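Local coordinates for protein CRISPR-associated endonuclease Cas9 (Campylobacter jejuni subsp. jejuni serotype O:2, PDB 5X2H) that cleaves both strands of invading DNA matched by its CRISPR guide RNA, using an HNH and a RuvC-like nuclease domain, as part of bacterial adaptive immunity, at residues 363-368 with 394-399; 263-268 with 357-362. All blocks are in the same frame, centred on the assembly; numbering follows the deposited sequence.

Contact 1: 363-368 with 394-399. With nucleotides of chain C.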
loop_
_atom_site.group_PDB
_atom_site.type_symbol
_atom_site.label_atom_id
_atom_site.label_comp_id
_atom_site.label_asym_id
_atom_site.label_seq_id
_atom_site.Cartn_x
_atom_site.Cartn_y
_atom_site.Cartn_z
ATOM N N LYS A 363 20.645 19.188 3.193
ATOM C CA LYS A 363 20.281 17.810 2.880
ATOM C C LYS A 363 20.132 16.981 4.150
ATOM O O LYS A 363 19.175 16.210 4.290
ATOM C CB LYS A 363 21.333 17.195 1.958
ATOM C CG LYS A 363 21.091 15.742 1.592
ATOM C CD LYS A 363 22.416 15.011 1.437
ATOM C CE LYS A 363 22.408 14.078 0.240
ATOM N NZ LYS A 363 21.340 13.051 0.338
ATOM N N ASP A 364 21.071 17.129 5.089
ATOM C CA ASP A 364 20.996 16.379 6.339
ATOM C C ASP A 364 19.779 16.786 7.158
ATOM O O ASP A 364 19.114 15.931 7.752
ATOM C CB ASP A 364 22.279 16.576 7.150
ATOM C CG ASP A 364 23.478 15.906 6.510
ATOM O OD1 ASP A 364 23.292 14.878 5.827
ATOM O OD2 ASP A 364 24.608 16.409 6.692
ATOM N N ILE A 365 19.473 18.084 7.206
ATOM C CA ILE A 365 18.288 18.533 7.930
ATOM C C ILE A 365 17.025 18.011 7.255
ATOM O O ILE A 365 16.051 17.648 7.925
ATOM C CB ILE A 365 18.281 20.070 8.041
ATOM C CG1 ILE A 365 19.551 20.562 8.739
ATOM C CG2 ILE A 365 17.047 20.543 8.796
ATOM C CD1 ILE A 365 19.622 22.072 8.894
ATOM N N THR A 366 17.028 17.947 5.922
ATOM C CA THR A 366 15.855 17.471 5.197
ATOM C C THR A 366 15.616 15.986 5.439
ATOM O O THR A 366 14.466 15.551 5.566
ATOM C CB THR A 366 16.018 17.748 3.698
ATOM O OG1 THR A 366 16.159 19.157 3.480
ATOM C CG2 THR A 366 14.811 17.235 2.914
ATOM N N LEU A 367 16.684 15.194 5.524
ATOM C CA LEU A 367 16.569 13.741 5.579
ATOM C C LEU A 367 16.597 13.177 6.994
ATOM O O LEU A 367 15.803 12.286 7.309
ATOM C CB LEU A 367 17.687 13.094 4.755
ATOM C CG LEU A 367 17.657 13.375 3.250
ATOM C CD1 LEU A 367 18.864 12.757 2.564
ATOM C CD2 LEU A 367 16.362 12.861 2.633
ATOM N N ILE A 368 17.487 13.665 7.857
ATOM C CA ILE A 368 17.687 13.071 9.182
ATOM C C ILE A 368 16.690 13.734 10.130
ATOM O O ILE A 368 16.962 14.771 10.737
ATOM C CB ILE A 368 19.127 13.212 9.661
ATOM C CG1 ILE A 368 20.092 12.681 8.597
ATOM C CG2 ILE A 368 19.320 12.470 10.977
ATOM C CD1 ILE A 368 21.551 12.899 8.935
ATOM N N LEU A 394 15.389 23.009 12.957
ATOM C CA LEU A 394 14.720 23.430 11.734
ATOM C C LEU A 394 14.086 22.238 11.030
ATOM O O LEU A 394 14.660 21.145 10.982
ATOM C CB LEU A 394 15.710 24.125 10.800
ATOM C CG LEU A 394 16.448 25.337 11.375
ATOM C CD1 LEU A 394 17.555 25.773 10.434
ATOM C CD2 LEU A 394 15.482 26.484 11.641
ATOM N N GLU A 395 12.893 22.455 10.479
ATOM C CA GLU A 395 12.145 21.422 9.768
ATOM C C GLU A 395 12.205 21.726 8.275
ATOM O O GLU A 395 11.601 22.699 7.808
ATOM C CB GLU A 395 10.698 21.359 10.255
ATOM C CG GLU A 395 10.544 21.361 11.770
ATOM C CD GLU A 395 9.097 21.218 12.209
ATOM O OE1 GLU A 395 8.416 20.280 11.738
ATOM O OE2 GLU A 395 8.635 22.053 13.016
ATOM N N PHE A 396 12.931 20.895 7.531
ATOM C CA PHE A 396 13.051 21.021 6.087
ATOM C C PHE A 396 12.375 19.844 5.398
ATOM O O PHE A 396 12.362 18.723 5.917
ATOM C CB PHE A 396 14.518 21.088 5.650
ATOM C CG PHE A 396 15.188 22.399 5.952
ATOM C CD1 PHE A 396 14.442 23.513 6.299
ATOM C CD2 PHE A 396 16.565 22.516 5.878
ATOM C CE1 PHE A 396 15.061 24.719 6.575
ATOM C CE2 PHE A 396 17.188 23.716 6.151
ATOM C CZ PHE A 396 16.435 24.818 6.501
ATOM N N LYS A 397 11.827 20.102 4.215
ATOM C CA LYS A 397 11.218 19.054 3.406
ATOM C C LYS A 397 11.229 19.492 1.947
ATOM O O LYS A 397 11.647 20.606 1.615
ATOM C CB LYS A 397 9.799 18.738 3.883
ATOM C CG LYS A 397 8.790 19.841 3.624
ATOM C CD LYS A 397 7.380 19.353 3.906
ATOM C CE LYS A 397 6.354 20.443 3.660
ATOM N NZ LYS A 397 4.967 19.927 3.836
ATOM N N ASP A 398 10.778 18.585 1.073
ATOM C CA ASP A 398 10.570 18.817 -0.355
ATOM C C ASP A 398 11.875 18.939 -1.138
ATOM O O ASP A 398 12.898 19.383 -0.606
ATOM C CB ASP A 398 9.699 20.058 -0.580
ATOM C CG ASP A 398 8.636 19.839 -1.639
ATOM O OD1 ASP A 398 8.902 19.099 -2.609
ATOM O OD2 ASP A 398 7.531 20.401 -1.496
ATOM N N HIS A 399 11.840 18.543 -2.410
ATOM C CA HIS A 399 13.008 18.540 -3.275
ATOM C C HIS A 399 12.658 19.158 -4.622
ATOM O O HIS A 399 11.503 19.147 -5.056
ATOM C CB HIS A 399 13.545 17.119 -3.510
ATOM C CG HIS A 399 13.942 16.398 -2.261
ATOM N ND1 HIS A 399 15.253 16.077 -1.975
ATOM C CD2 HIS A 399 13.205 15.923 -1.231
ATOM C CE1 HIS A 399 15.303 15.440 -0.818
ATOM N NE2 HIS A 399 14.074 15.333 -0.348
ATOM P P DC C 17 10.005 14.920 1.584
ATOM O OP1 DC C 17 11.305 15.607 1.431
ATOM O OP2 DC C 17 8.755 15.712 1.579
ATOM O "O5'" DC C 17 9.888 13.781 0.468
ATOM C "C5'" DC C 17 10.959 12.865 0.284
ATOM C "C4'" DC C 17 10.506 11.644 -0.495
ATOM O "O4'" DC C 17 9.500 10.931 0.264
ATOM C "C3'" DC C 17 9.837 11.933 -1.828
ATOM O "O3'" DC C 17 10.815 12.115 -2.840
ATOM C "C2'" DC C 17 9.039 10.653 -2.048
ATOM C "C1'" DC C 17 8.574 10.326 -0.629
ATOM N N1 DC C 17 7.213 10.838 -0.322
ATOM C C2 DC C 17 6.092 10.150 -0.797
ATOM O O2 DC C 17 6.256 9.121 -1.464
ATOM N N3 DC C 17 4.857 10.628 -0.511
ATOM C C4 DC C 17 4.723 11.740 0.213
ATOM N N4 DC C 17 3.484 12.174 0.475
ATOM C C5 DC C 17 5.855 12.459 0.701
ATOM C C6 DC C 17 7.068 11.976 0.413
HETATM O O HOH W 1 13.524 18.396 8.615
HETATM O O HOH W 2 14.356 20.982 1.755
#
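I365 and T366, on the last turn of helix 355-367, meet F396 and H399 of the extended segment 394-399. I365 carries the apolar part. Its CG2, anti to the backbone N, lies 3.6 Å from F396 CD2 and also packs against L394 O. CD1 lies 4.0 Å from F396 CE2. The I365 and F396 side chains cross obliquely. On one face of the F396 ring, toward the rim, sits CB of L394 from its own segment.

T366 crosses F396 at about a right angle, with OG1 3.3 Å from F396 CB. Its chi1 of -60° sets OG1 beside the backbone N and sends CG2 toward H399, where it is 3.8 Å from NE2. OG1 is also hydrogen-bonded to A362 O, one helical turn back. L367 CD2 approaches the H399 ring at its edge.

No direct hydrogen bond joins the two segments; two waters do the bridging. Water 1 donates to I365 O at 2.7 Å and accepts from F396 N, so a carbonyl in the last turn of the helix is satisfied. Water 2 donates to both T366 OG1 and K397 O.

The DNA backbone meets the 398-399 end of the segment, beside the contact with the helix. D398 N donates to OP1 of DC17 of chain C at 3.0 Å, and H399 CD2 lies 3.3 Å from the same oxygen, near the ring plane. D398 OD1 accepts from H399 N through its anti lone pair.

L394 and F396 also pack on helix 336-344, where Y341 meets the F396 ring edge-to-face. I368 turns to helix 371-379. In the chain, segment 394-399 links helix 385-391 to helix 404-415; helix 355-367 flanks it and the DNA backbone meets its D398 end.

Contact 2: 263-268 with 357-362; sequences KNSPLA and DLNEIA. With nucleotides of chain B.
The chain enters helix 266-288 at S265 and passes beside helix 355-367, with the CA atoms of S265 and N359 5.1 Å apart. N359 makes the polar link. Its CG is anti to its own carbonyl carbon (chi1 -60°), and OD1 accepts from L267 N at 3.0 Å. The bond is fairly straight, with an N-H...O angle of 161°, and the donor lies in the carbonyl plane of the amide. A first-turn N-H, which has no carbonyl partner within its own helix, is thereby satisfied.

The same OD1 is packed by carbon: L267 CB lies 3.2 Å away, and P266 CD and S265 CB are close by. P266 CG rests on L358 CB at 4.0 Å, and these two side chains cross at about a right angle. A362 CB fills the other end, 3.7 Å from S265 CA and near N264 O.

S265 OG accepts from A268 N at 3.2 Å; it is also hydrogen-bonded to P262 O. F404 of helix 404-415 packs on both S265 and N359. K263 extends the other way, and its NZ makes a weak hydrogen bond to OP2 of U6 of chain B.

This is a serine N-cap with proline as the first helical residue. An asparagine from a neighbouring helix adds a second acceptor to the helix start, within the largely helical recognition (REC) lobe, which contacts guide RNA and target DNA.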
loop_
_atom_site.group_PDB
_atom_site.type_symbol
_atom_site.label_atom_id
_atom_site.label_comp_id
_atom_site.label_asym_id
_atom_site.label_seq_id
_atom_site.Cartn_x
_atom_site.Cartn_y
_atom_site.Cartn_z
ATOM N N LYS A 263 14.846 21.453 -1.454
ATOM C CA LYS A 263 14.387 22.795 -1.798
ATOM C C LYS A 263 14.999 23.864 -0.899
ATOM O O LYS A 263 15.213 24.995 -1.349
ATOM C CB LYS A 263 12.862 22.868 -1.733
ATOM C CG LYS A 263 12.158 22.211 -2.908
ATOM C CD LYS A 263 10.717 22.677 -3.022
ATOM C CE LYS A 263 10.061 22.122 -4.275
ATOM N NZ LYS A 263 8.665 22.615 -4.440
ATOM N N ASN A 264 15.289 23.536 0.359
ATOM C CA ASN A 264 15.735 24.527 1.330
ATOM C C ASN A 264 17.251 24.680 1.376
ATOM O O ASN A 264 17.777 25.237 2.346
ATOM C CB ASN A 264 15.195 24.184 2.720
ATOM C CG ASN A 264 13.694 24.373 2.820
ATOM O OD1 ASN A 264 13.214 25.478 3.075
ATOM N ND2 ASN A 264 12.945 23.296 2.608
ATOM N N SER A 265 17.960 24.210 0.360
ATOM C CA SER A 265 19.390 24.455 0.301
ATOM C C SER A 265 19.661 25.827 -0.313
ATOM O O SER A 265 18.839 26.345 -1.075
ATOM C CB SER A 265 20.086 23.372 -0.517
ATOM O OG SER A 265 19.687 23.427 -1.875
ATOM N N PRO A 266 20.801 26.444 0.016
ATOM C CA PRO A 266 21.114 27.754 -0.585
ATOM C C PRO A 266 21.125 27.731 -2.104
ATOM O O PRO A 266 20.606 28.659 -2.735
ATOM C CB PRO A 266 22.500 28.082 -0.008
ATOM C CG PRO A 266 22.572 27.306 1.264
ATOM C CD PRO A 266 21.805 26.035 1.015
ATOM N N LEU A 267 21.699 26.688 -2.708
ATOM C CA LEU A 267 21.695 26.578 -4.164
ATOM C C LEU A 267 20.272 26.546 -4.707
ATOM O O LEU A 267 19.952 27.238 -5.681
ATOM C CB LEU A 267 22.459 25.327 -4.598
ATOM C CG LEU A 267 23.743 25.525 -5.400
ATOM C CD1 LEU A 267 24.263 24.182 -5.887
ATOM C CD2 LEU A 267 23.517 26.477 -6.565
ATOM N N ALA A 268 19.403 25.743 -4.085
ATOM C CA ALA A 268 18.020 25.648 -4.541
ATOM C C ALA A 268 17.278 26.962 -4.340
ATOM O O ALA A 268 16.508 27.382 -5.211
ATOM C CB ALA A 268 17.302 24.510 -3.816
ATOM N N ASP A 357 29.400 22.548 1.937
ATOM C CA ASP A 357 28.947 22.082 3.243
ATOM C C ASP A 357 27.589 22.667 3.606
ATOM O O ASP A 357 26.806 22.016 4.306
ATOM C CB ASP A 357 29.980 22.430 4.315
ATOM C CG ASP A 357 31.313 21.745 4.084
ATOM O OD1 ASP A 357 31.318 20.618 3.546
ATOM O OD2 ASP A 357 32.356 22.333 4.441
ATOM N N LEU A 358 27.291 23.881 3.141
ATOM C CA LEU A 358 25.986 24.478 3.404
ATOM C C LEU A 358 24.876 23.684 2.726
ATOM O O LEU A 358 23.854 23.365 3.346
ATOM C CB LEU A 358 25.974 25.933 2.937
ATOM C CG LEU A 358 25.723 26.995 4.009
ATOM C CD1 LEU A 358 26.705 26.836 5.157
ATOM C CD2 LEU A 358 25.821 28.390 3.407
ATOM N N ASN A 359 25.061 23.355 1.445
ATOM C CA ASN A 359 24.081 22.529 0.747
ATOM C C ASN A 359 24.019 21.126 1.336
ATOM O O ASN A 359 22.943 20.516 1.372
ATOM C CB ASN A 359 24.414 22.467 -0.744
ATOM C CG ASN A 359 24.407 23.834 -1.399
ATOM O OD1 ASN A 359 23.349 24.420 -1.629
ATOM N ND2 ASN A 359 25.594 24.347 -1.710
ATOM N N GLU A 360 25.153 20.600 1.802
ATOM C CA GLU A 360 25.154 19.284 2.430
ATOM C C GLU A 360 24.454 19.310 3.783
ATOM O O GLU A 360 23.882 18.297 4.203
ATOM C CB GLU A 360 26.589 18.780 2.579
ATOM C CG GLU A 360 26.825 17.379 2.034
ATOM C CD GLU A 360 26.297 17.205 0.623
ATOM O OE1 GLU A 360 25.505 16.266 0.397
ATOM O OE2 GLU A 360 26.665 18.013 -0.257
ATOM N N ILE A 361 24.485 20.452 4.474
ATOM C CA ILE A 361 23.801 20.564 5.760
ATOM C C ILE A 361 22.289 20.545 5.562
ATOM O O ILE A 361 21.561 19.856 6.285
ATOM C CB ILE A 361 24.258 21.833 6.502
ATOM C CG1 ILE A 361 25.623 21.614 7.154
ATOM C CG2 ILE A 361 23.234 22.245 7.551
ATOM C CD1 ILE A 361 26.248 22.879 7.687
ATOM N N ALA A 362 21.796 21.303 4.578
ATOM C CA ALA A 362 20.361 21.335 4.316
ATOM C C ALA A 362 19.841 19.957 3.930
ATOM O O ALA A 362 18.719 19.582 4.291
ATOM C CB ALA A 362 20.048 22.356 3.224
ATOM P P U B 6 9.589 25.398 -6.949
ATOM O OP1 U B 6 10.320 25.487 -5.660
ATOM O OP2 U B 6 9.111 24.077 -7.429
ATOM O "O5'" U B 6 8.350 26.394 -6.880
ATOM C "C5'" U B 6 8.555 27.774 -6.621
ATOM C "C4'" U B 6 7.281 28.565 -6.778
ATOM O "O4'" U B 6 6.843 28.530 -8.160
ATOM C "C3'" U B 6 6.081 28.053 -6.002
ATOM O "O3'" U B 6 6.103 28.424 -4.636
ATOM C "C2'" U B 6 4.912 28.639 -6.781
ATOM O "O2'" U B 6 4.729 30.009 -6.458
ATOM C "C1'" U B 6 5.431 28.549 -8.217
ATOM N N1 U B 6 4.965 27.323 -8.900
ATOM C C2 U B 6 3.680 27.334 -9.405
ATOM O O2 U B 6 2.938 28.298 -9.309
ATOM N N3 U B 6 3.294 26.172 -10.026
ATOM C C4 U B 6 4.050 25.030 -10.190
ATOM O O4 U B 6 3.562 24.064 -10.777
ATOM C C5 U B 6 5.368 25.100 -9.637
ATOM C C6 U B 6 5.771 26.217 -9.026
#

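The two contacts have centres about 9 Å apart and share helix 355-367. Contact 2 uses its N-terminal half and contact 1 its C-terminal end. Along the chain they come in series: contact 2 closes at 357-362 before contact 1 opens at 363-368. They also touch directly. D398 O lies 3.0 Å from K263 N, a probable hydrogen bond, and F396 CD1 packs on N264 CG. Helix 336-344 borders both. Helix 355-367 thus ties the start of helix 266-288 to the segment 394-399. K263, with its weak bond to an RNA phosphate, and D398, whose N binds a DNA phosphate, are thereby neighbours, away from the annotated RuvC site.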